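PDB 3HN0: nitrate transport protein from Parabacteroides distasonis, which is probably the solute-binding component of an ABC transporter, capturing nitrate or another small solute for delivery to its membrane partners. Local coordinates for residues A[6-16]-A[54-62]; A[74-85]-A[179-190]. All coordinates share one frame; numbering follows the deposited sequence. Where two conformers were deposited one is given.

Interaction 1: residues A[6-16]-A[54-62]; sequences VIKVSVLRGPS and ETDIAVLPM
The carboxylate of Asp56 meets the backbone of Lys8: OD2 takes the Lys8 N-H on its anti side, 17° out of the carboxylate plane. This bond, Lys8 N to Asp56 OD2, is 2.9 Å long. At the far end the Pro61 ring is touched at CD by Leu12 CD2, the two side chains crossing at about a right angle. Between them strands 6-12 and 57-61 run parallel in the central mixed sheet of one lobe, whose strand order is consistent with a type II periplasmic-binding fold. Strand 33-40 leads through helix 43-51 to strand 57-61 in a beta-alpha-beta crossover that passes strand 6-12, and Leu49 of the helix covers Ser10 and Thr55. Asp56 imitates a strand partner: its CG is set beside its own backbone N (chi1 -63°), and Asp56 N donates to Lys8 O. Ile57 N donates to Lys8 O too, so two N-H groups grip one carbonyl. Beyond, Ser10 N binds Ile57 O, Ser10 O receives Val59 N and Leu12 N binds Val59 O, a regular parallel ladder. On one face of the sheet Val9 and Ile57 lie side by side, CG1 to CG2 4.0 Å, and Ile57 CD1 reaches Ile7 CG2 at 3.8 Å. On the other, Ser10 OG lies 2.6 Å from Thr55 OG1, a hydrogen bond that is doubtful because Ser10 has a second conformer. At the exposed margin Lys8 stretches its chain past Glu54, and a water accepts from Lys8 NZ (2.6 Å from its oxygen) and donates to Glu54 O (2.9 Å).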
# COMPACT_ATOMS: atom_id res chain seq x y z
N VAL A 6 12.85 -26.39 22.75
CA VAL A 6 11.98 -25.99 21.64
C VAL A 6 11.77 -24.48 21.71
O VAL A 6 11.98 -23.85 22.76
CB VAL A 6 10.60 -26.70 21.65
CG1 VAL A 6 10.78 -28.22 21.65
CG2 VAL A 6 9.79 -26.28 22.85
N ILE A 7 11.40 -23.93 20.56
CA ILE A 7 10.94 -22.54 20.44
C ILE A 7 9.43 -22.58 20.27
O ILE A 7 8.92 -23.11 19.29
CB ILE A 7 11.63 -21.81 19.29
CG1 ILE A 7 13.11 -21.56 19.63
CG2 ILE A 7 10.96 -20.47 18.96
CD1 ILE A 7 13.99 -21.28 18.38
N LYS A 8 8.70 -22.03 21.23
CA LYS A 8 7.24 -22.11 21.23
C LYS A 8 6.68 -20.86 20.57
O LYS A 8 6.95 -19.74 21.00
CB LYS A 8 6.69 -22.26 22.66
CG LYS A 8 7.18 -23.55 23.35
CD LYS A 8 6.76 -23.66 24.82
CE LYS A 8 7.60 -24.71 25.54
NZ LYS A 8 7.30 -24.84 27.01
N VAL A 9 5.91 -21.09 19.52
CA VAL A 9 5.25 -20.06 18.75
C VAL A 9 3.76 -20.23 18.88
O VAL A 9 3.21 -21.21 18.41
CB VAL A 9 5.65 -20.14 17.31
CG1 VAL A 9 5.07 -18.97 16.52
CG2 VAL A 9 7.21 -20.12 17.23
N SER A 10 3.10 -19.20 19.43
CA SER A 10 1.65 -19.24 19.60
C SER A 10 1.05 -18.34 18.55
O SER A 10 1.39 -17.16 18.49
CB SER A 10 1.27 -18.72 21.00
OG SER A 10 1.87 -19.51 22.00
N VAL A 11 0.17 -18.89 17.71
CA VAL A 11 -0.46 -18.12 16.66
C VAL A 11 -1.98 -17.99 17.01
O VAL A 11 -2.67 -18.98 17.15
CB VAL A 11 -0.22 -18.75 15.30
CG1 VAL A 11 -0.88 -17.90 14.22
CG2 VAL A 11 1.28 -18.91 15.00
N LEU A 12 -2.48 -16.77 17.28
CA LEU A 12 -3.94 -16.62 17.48
C LEU A 12 -4.68 -17.20 16.25
O LEU A 12 -4.33 -16.93 15.13
CB LEU A 12 -4.32 -15.17 17.66
CG LEU A 12 -5.81 -14.89 17.92
CD1 LEU A 12 -6.29 -15.64 19.11
CD2 LEU A 12 -5.98 -13.37 18.12
N ARG A 13 -5.69 -18.04 16.49
CA ARG A 13 -6.48 -18.63 15.40
C ARG A 13 -6.92 -17.60 14.37
O ARG A 13 -7.37 -16.51 14.75
CB ARG A 13 -7.74 -19.29 16.00
CG ARG A 13 -8.58 -20.09 14.95
CD ARG A 13 -9.66 -21.00 15.63
NE ARG A 13 -9.09 -22.01 16.53
CZ ARG A 13 -8.51 -23.16 16.14
NH1 ARG A 13 -8.40 -23.48 14.85
NH2 ARG A 13 -8.03 -24.00 17.06
N GLY A 14 -6.84 -17.94 13.09
CA GLY A 14 -7.16 -16.97 12.03
C GLY A 14 -6.24 -17.11 10.86
O GLY A 14 -5.44 -18.06 10.82
N PRO A 15 -6.24 -16.13 9.95
CA PRO A 15 -5.40 -16.15 8.75
C PRO A 15 -3.84 -16.03 8.89
O PRO A 15 -3.08 -16.45 8.01
CB PRO A 15 -5.98 -15.03 7.91
CG PRO A 15 -6.62 -14.11 8.84
CD PRO A 15 -7.08 -14.90 10.02
N SER A 16 -3.36 -15.53 10.03
CA SER A 16 -1.94 -15.51 10.26
C SER A 16 -1.33 -16.91 10.28
O SER A 16 -0.18 -17.05 9.94
CB SER A 16 -1.62 -14.83 11.59
OG SER A 16 -2.09 -15.67 12.60
N GLU A 54 5.05 -18.82 28.98
CA GLU A 54 4.77 -20.16 28.47
C GLU A 54 4.78 -20.21 26.96
O GLU A 54 4.51 -21.24 26.38
CB GLU A 54 3.43 -20.65 28.98
CG GLU A 54 3.51 -20.99 30.49
CD GLU A 54 2.15 -21.34 31.12
OE1 GLU A 54 1.11 -21.26 30.42
OE2 GLU A 54 2.15 -21.69 32.32
N THR A 55 5.03 -19.07 26.32
CA THR A 55 5.32 -19.04 24.87
C THR A 55 6.49 -18.09 24.65
O THR A 55 6.75 -17.18 25.49
CB THR A 55 4.10 -18.73 24.02
OG1 THR A 55 4.37 -19.17 22.67
CG2 THR A 55 3.68 -17.22 24.05
N ASP A 56 7.22 -18.30 23.56
CA ASP A 56 8.42 -17.53 23.25
C ASP A 56 8.12 -16.41 22.23
O ASP A 56 8.67 -15.34 22.31
CB ASP A 56 9.51 -18.45 22.71
CG ASP A 56 9.96 -19.50 23.74
OD1 ASP A 56 10.20 -19.05 24.89
OD2 ASP A 56 10.01 -20.74 23.44
N ILE A 57 7.26 -16.74 21.26
CA ILE A 57 6.87 -15.84 20.16
C ILE A 57 5.36 -15.97 20.07
O ILE A 57 4.81 -17.06 20.28
CB ILE A 57 7.49 -16.36 18.84
CG1 ILE A 57 9.04 -16.33 18.97
CG2 ILE A 57 6.91 -15.58 17.64
CD1 ILE A 57 9.83 -17.04 17.90
N ALA A 58 4.66 -14.87 19.79
CA ALA A 58 3.22 -14.95 19.68
C ALA A 58 2.78 -14.08 18.55
O ALA A 58 3.42 -13.06 18.28
CB ALA A 58 2.54 -14.49 20.98
N VAL A 59 1.66 -14.41 17.92
CA VAL A 59 1.16 -13.65 16.82
C VAL A 59 -0.27 -13.25 17.19
O VAL A 59 -1.11 -14.15 17.40
CB VAL A 59 1.19 -14.51 15.52
CG1 VAL A 59 0.81 -13.65 14.32
CG2 VAL A 59 2.59 -15.17 15.33
N LEU A 60 -0.53 -11.93 17.32
CA LEU A 60 -1.80 -11.41 17.82
C LEU A 60 -1.97 -10.00 17.32
O LEU A 60 -1.04 -9.40 16.73
CB LEU A 60 -1.91 -11.48 19.36
CG LEU A 60 -1.08 -10.47 20.21
CD1 LEU A 60 -1.25 -10.82 21.65
CD2 LEU A 60 0.42 -10.46 19.89
N PRO A 61 -3.14 -9.43 17.57
CA PRO A 61 -3.39 -8.14 16.95
C PRO A 61 -2.38 -7.10 17.43
O PRO A 61 -1.94 -7.13 18.61
CB PRO A 61 -4.79 -7.79 17.43
CG PRO A 61 -5.46 -9.13 17.57
CD PRO A 61 -4.36 -9.97 18.18
N MSE A 62 -1.99 -6.24 16.49
CA MSE A 62 -1.06 -5.15 16.79
C MSE A 62 -1.54 -4.30 17.97
O MSE A 62 -0.72 -3.88 18.81
CB MSE A 62 -0.84 -4.27 15.54
CG MSE A 62 0.17 -3.21 15.64
SE MSE A 62 1.95 -3.76 15.96
CE MSE A 62 2.20 -4.54 14.20
O HOH W 1 10.51 -22.72 24.93
O HOH W 2 5.13 -23.60 27.89

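Interaction 2: residues A[74-85]-A[179-190]; sequences KIKLAGCPIWGT and LGFAQTAVVYTP
Lys76 and Tyr188 form a hydrogen-bonded pair, N to O both ways, where strands 76-82 and 184-188 run as antiparallel neighbours. Farther on, Ala78 N reaches Val186 O at 2.8 Å and Val186 N reaches Gly79 O at 2.9 Å. Ala78 and Gly79 thus both face Val186, a classic beta bulge. Apolar side chains meet on both faces: Leu77 CD1 sits 3.5 Å from Ala185 CB, and Pro81 CD 3.8 Å from Val186 CG2. The aromatic contacts lie toward the two ends. Tyr188, its CG between backbone N and carbonyl carbon (chi1 66°), lays its ring beside strand 76-82, with Ala78 N at the ring edge and OH hydrogen-bonded to Glu193 OE1. Leu179 CD1 makes a CH-pi contact over one face of Trp83, 3.8 Å from the six-membered ring centroid, and Cys80 SG lies above the opposite face, offset toward the rim; Gly180 O stands at the ring edge, and Ala182 CB is 3.6 Å from CZ3. With an alanine in place of Trp83, Leu179 and Ala182 would probably face a gap and Tyr243 O would lose its indole N-H donor. Among polar contacts, one water donates to Trp83 O and Phe181 O and accepts from Gln183 NE2. The main-chain bonds and bulge are those of ordinary strand pairing, whereas the indole and this water bridge 83-85 and 179-183, where the chain passes between the lobes, a position consistent with a hinge.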
# COMPACT_ATOMS: atom_id res chain seq x y z
N LYS A 74 7.32 -7.69 28.99
CA LYS A 74 8.61 -7.70 28.28
C LYS A 74 8.48 -8.44 26.93
O LYS A 74 8.77 -9.64 26.81
CB LYS A 74 9.72 -8.26 29.15
CG LYS A 74 10.11 -7.29 30.28
CD LYS A 74 11.27 -7.86 31.09
CE LYS A 74 11.80 -6.87 32.13
NZ LYS A 74 10.78 -6.60 33.19
N ILE A 75 7.96 -7.71 25.94
CA ILE A 75 7.93 -8.16 24.57
C ILE A 75 8.39 -7.02 23.68
O ILE A 75 8.36 -5.86 24.08
CB ILE A 75 6.49 -8.60 24.13
CG1 ILE A 75 5.46 -7.47 24.34
CG2 ILE A 75 6.07 -9.90 24.85
CD1 ILE A 75 4.18 -7.64 23.59
N LYS A 76 8.81 -7.37 22.48
CA LYS A 76 9.06 -6.41 21.44
C LYS A 76 8.39 -6.90 20.17
O LYS A 76 8.10 -8.12 19.99
CB LYS A 76 10.56 -6.19 21.17
CG LYS A 76 11.30 -5.62 22.38
CD LYS A 76 12.67 -5.10 22.06
CE LYS A 76 13.38 -4.56 23.31
NZ LYS A 76 12.59 -3.49 24.05
N LEU A 77 8.20 -5.97 19.27
CA LEU A 77 7.61 -6.27 18.00
C LEU A 77 8.67 -6.70 16.97
O LEU A 77 9.56 -5.93 16.65
CB LEU A 77 6.89 -5.05 17.45
CG LEU A 77 6.29 -5.21 16.06
CD1 LEU A 77 5.09 -6.19 16.05
CD2 LEU A 77 5.85 -3.85 15.53
N ALA A 78 8.55 -7.92 16.42
CA ALA A 78 9.41 -8.31 15.31
C ALA A 78 8.95 -7.69 14.00
O ALA A 78 9.76 -7.11 13.27
CB ALA A 78 9.52 -9.88 15.18
N GLY A 79 7.66 -7.85 13.68
CA GLY A 79 7.14 -7.41 12.41
C GLY A 79 5.75 -7.91 12.18
O GLY A 79 5.10 -8.38 13.12
N CYS A 80 5.31 -7.83 10.93
CA CYS A 80 3.93 -8.17 10.54
C CYS A 80 3.94 -9.06 9.32
O CYS A 80 4.58 -8.71 8.33
CB CYS A 80 3.14 -6.91 10.32
SG CYS A 80 1.44 -7.23 9.71
N PRO A 81 3.21 -10.22 9.36
CA PRO A 81 3.27 -11.18 8.27
C PRO A 81 2.08 -11.22 7.34
O PRO A 81 2.06 -12.02 6.41
CB PRO A 81 3.31 -12.51 9.03
CG PRO A 81 2.45 -12.28 10.21
CD PRO A 81 2.69 -10.83 10.58
N ILE A 82 1.07 -10.43 7.63
CA ILE A 82 -0.17 -10.54 6.88
C ILE A 82 -0.75 -9.14 6.79
O ILE A 82 -0.67 -8.33 7.73
CB ILE A 82 -1.12 -11.61 7.54
CG1 ILE A 82 -2.44 -11.78 6.75
CG2 ILE A 82 -1.47 -11.23 9.00
CD1 ILE A 82 -3.41 -12.92 7.26
N TRP A 83 -1.29 -8.82 5.61
CA TRP A 83 -1.66 -7.44 5.30
C TRP A 83 -3.12 -7.31 4.78
O TRP A 83 -3.60 -6.21 4.54
CB TRP A 83 -0.65 -6.86 4.28
CG TRP A 83 0.74 -6.88 4.88
CD1 TRP A 83 1.61 -7.92 4.87
CD2 TRP A 83 1.33 -5.86 5.71
NE1 TRP A 83 2.73 -7.62 5.61
CE2 TRP A 83 2.61 -6.34 6.11
CE3 TRP A 83 0.94 -4.57 6.10
CZ2 TRP A 83 3.46 -5.62 6.91
CZ3 TRP A 83 1.81 -3.82 6.89
CH2 TRP A 83 3.06 -4.37 7.30
N GLY A 84 -3.80 -8.42 4.60
CA GLY A 84 -5.16 -8.45 4.05
C GLY A 84 -6.10 -9.09 5.05
O GLY A 84 -6.24 -10.31 5.11
N THR A 85 -6.71 -8.29 5.91
CA THR A 85 -7.55 -8.87 6.93
C THR A 85 -9.02 -8.50 6.89
O THR A 85 -9.83 -9.19 7.49
CB THR A 85 -6.99 -8.59 8.35
OG1 THR A 85 -7.11 -7.23 8.66
CG2 THR A 85 -5.55 -8.95 8.44
N LEU A 179 0.47 -0.97 0.54
CA LEU A 179 0.90 -1.86 1.62
C LEU A 179 -0.26 -2.12 2.59
O LEU A 179 -0.52 -3.26 2.96
CB LEU A 179 2.10 -1.31 2.40
CG LEU A 179 2.59 -2.14 3.60
CD1 LEU A 179 3.05 -3.49 3.15
CD2 LEU A 179 3.71 -1.47 4.45
N GLY A 180 -0.96 -1.07 2.97
CA GLY A 180 -1.98 -1.23 4.02
C GLY A 180 -1.49 -1.40 5.44
O GLY A 180 -0.30 -1.34 5.74
N PHE A 181 -2.45 -1.55 6.35
CA PHE A 181 -2.18 -1.43 7.76
C PHE A 181 -1.41 -2.61 8.36
O PHE A 181 -1.73 -3.73 8.11
CB PHE A 181 -3.48 -1.33 8.57
CG PHE A 181 -4.37 -0.18 8.18
CD1 PHE A 181 -3.99 1.12 8.43
CD2 PHE A 181 -5.61 -0.42 7.62
CE1 PHE A 181 -4.84 2.18 8.12
CE2 PHE A 181 -6.44 0.63 7.30
CZ PHE A 181 -6.06 1.92 7.54
N ALA A 182 -0.46 -2.32 9.24
CA ALA A 182 0.22 -3.35 10.00
C ALA A 182 -0.67 -3.73 11.20
O ALA A 182 -0.44 -3.31 12.33
CB ALA A 182 1.61 -2.88 10.38
N GLN A 183 -1.68 -4.56 10.95
CA GLN A 183 -2.71 -4.88 11.97
C GLN A 183 -2.38 -6.09 12.80
O GLN A 183 -3.04 -6.31 13.80
CB GLN A 183 -4.11 -5.18 11.37
CG GLN A 183 -4.50 -4.36 10.27
CD GLN A 183 -5.89 -4.62 9.85
OE1 GLN A 183 -6.75 -5.03 10.66
NE2 GLN A 183 -6.15 -4.42 8.57
N THR A 184 -1.40 -6.88 12.37
CA THR A 184 -1.04 -8.11 13.02
C THR A 184 0.43 -8.09 13.44
O THR A 184 1.30 -7.64 12.66
CB THR A 184 -1.25 -9.28 12.07
OG1 THR A 184 -2.62 -9.29 11.64
CG2 THR A 184 -0.88 -10.60 12.75
N ALA A 185 0.68 -8.47 14.68
CA ALA A 185 1.99 -8.42 15.27
C ALA A 185 2.54 -9.79 15.54
O ALA A 185 1.84 -10.68 16.09
CB ALA A 185 1.97 -7.68 16.64
N VAL A 186 3.80 -9.96 15.17
CA VAL A 186 4.62 -11.05 15.70
C VAL A 186 5.45 -10.43 16.79
O VAL A 186 6.30 -9.57 16.52
CB VAL A 186 5.52 -11.69 14.62
CG1 VAL A 186 6.38 -12.80 15.23
CG2 VAL A 186 4.70 -12.21 13.43
N VAL A 187 5.26 -10.90 18.02
CA VAL A 187 6.01 -10.40 19.17
C VAL A 187 6.88 -11.49 19.77
O VAL A 187 6.60 -12.68 19.58
CB VAL A 187 5.07 -9.81 20.25
CG1 VAL A 187 4.20 -8.67 19.59
CG2 VAL A 187 4.23 -10.89 20.97
N TYR A 188 7.94 -11.09 20.48
CA TYR A 188 8.89 -12.03 21.03
C TYR A 188 9.38 -11.56 22.38
O TYR A 188 9.36 -10.36 22.71
CB TYR A 188 10.05 -12.25 20.04
CG TYR A 188 10.93 -11.07 19.79
CD1 TYR A 188 10.62 -10.12 18.83
CD2 TYR A 188 12.09 -10.86 20.56
CE1 TYR A 188 11.39 -9.04 18.62
CE2 TYR A 188 12.89 -9.78 20.32
CZ TYR A 188 12.57 -8.88 19.34
OH TYR A 188 13.36 -7.74 19.12
N THR A 189 9.86 -12.54 23.14
CA THR A 189 10.33 -12.29 24.50
C THR A 189 11.85 -12.13 24.48
O THR A 189 12.51 -12.37 23.49
CB THR A 189 9.94 -13.46 25.42
OG1 THR A 189 10.41 -14.65 24.83
CG2 THR A 189 8.41 -13.57 25.67
N PRO A 190 12.43 -11.65 25.59
CA PRO A 190 13.84 -11.31 25.52
C PRO A 190 14.83 -12.41 25.15
O PRO A 190 15.89 -12.12 24.56
CB PRO A 190 14.11 -10.82 26.97
CG PRO A 190 12.87 -10.19 27.35
CD PRO A 190 11.80 -11.08 26.79
O HOH W 3 -2.50 -7.50 9.36
O HOH W 4 -3.89 -4.65 6.75

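From the N terminus, strand 6-12 is followed by strands 29-30 and 33-40 and helix 43-51 before the chain returns at 54-62, where interaction 1 closes the first loop. Helix 62-70 then leads to 74-85. There the chain departs for the second lobe, with its antiparallel sheet 146-149, 87-90 and 165-169, and comes back at 179-190 to close interaction 2. The two loops are in series, neither enclosing nor crossing the other. Strands 57-61 and 184-188, neighbours in one mixed sheet, join them through probable hydrogen bonds: Ala58 O with Val187 N (2.9 Å) and Leu60 O with Ala185 N (2.8 Å). Pro15 also packs against Ile82.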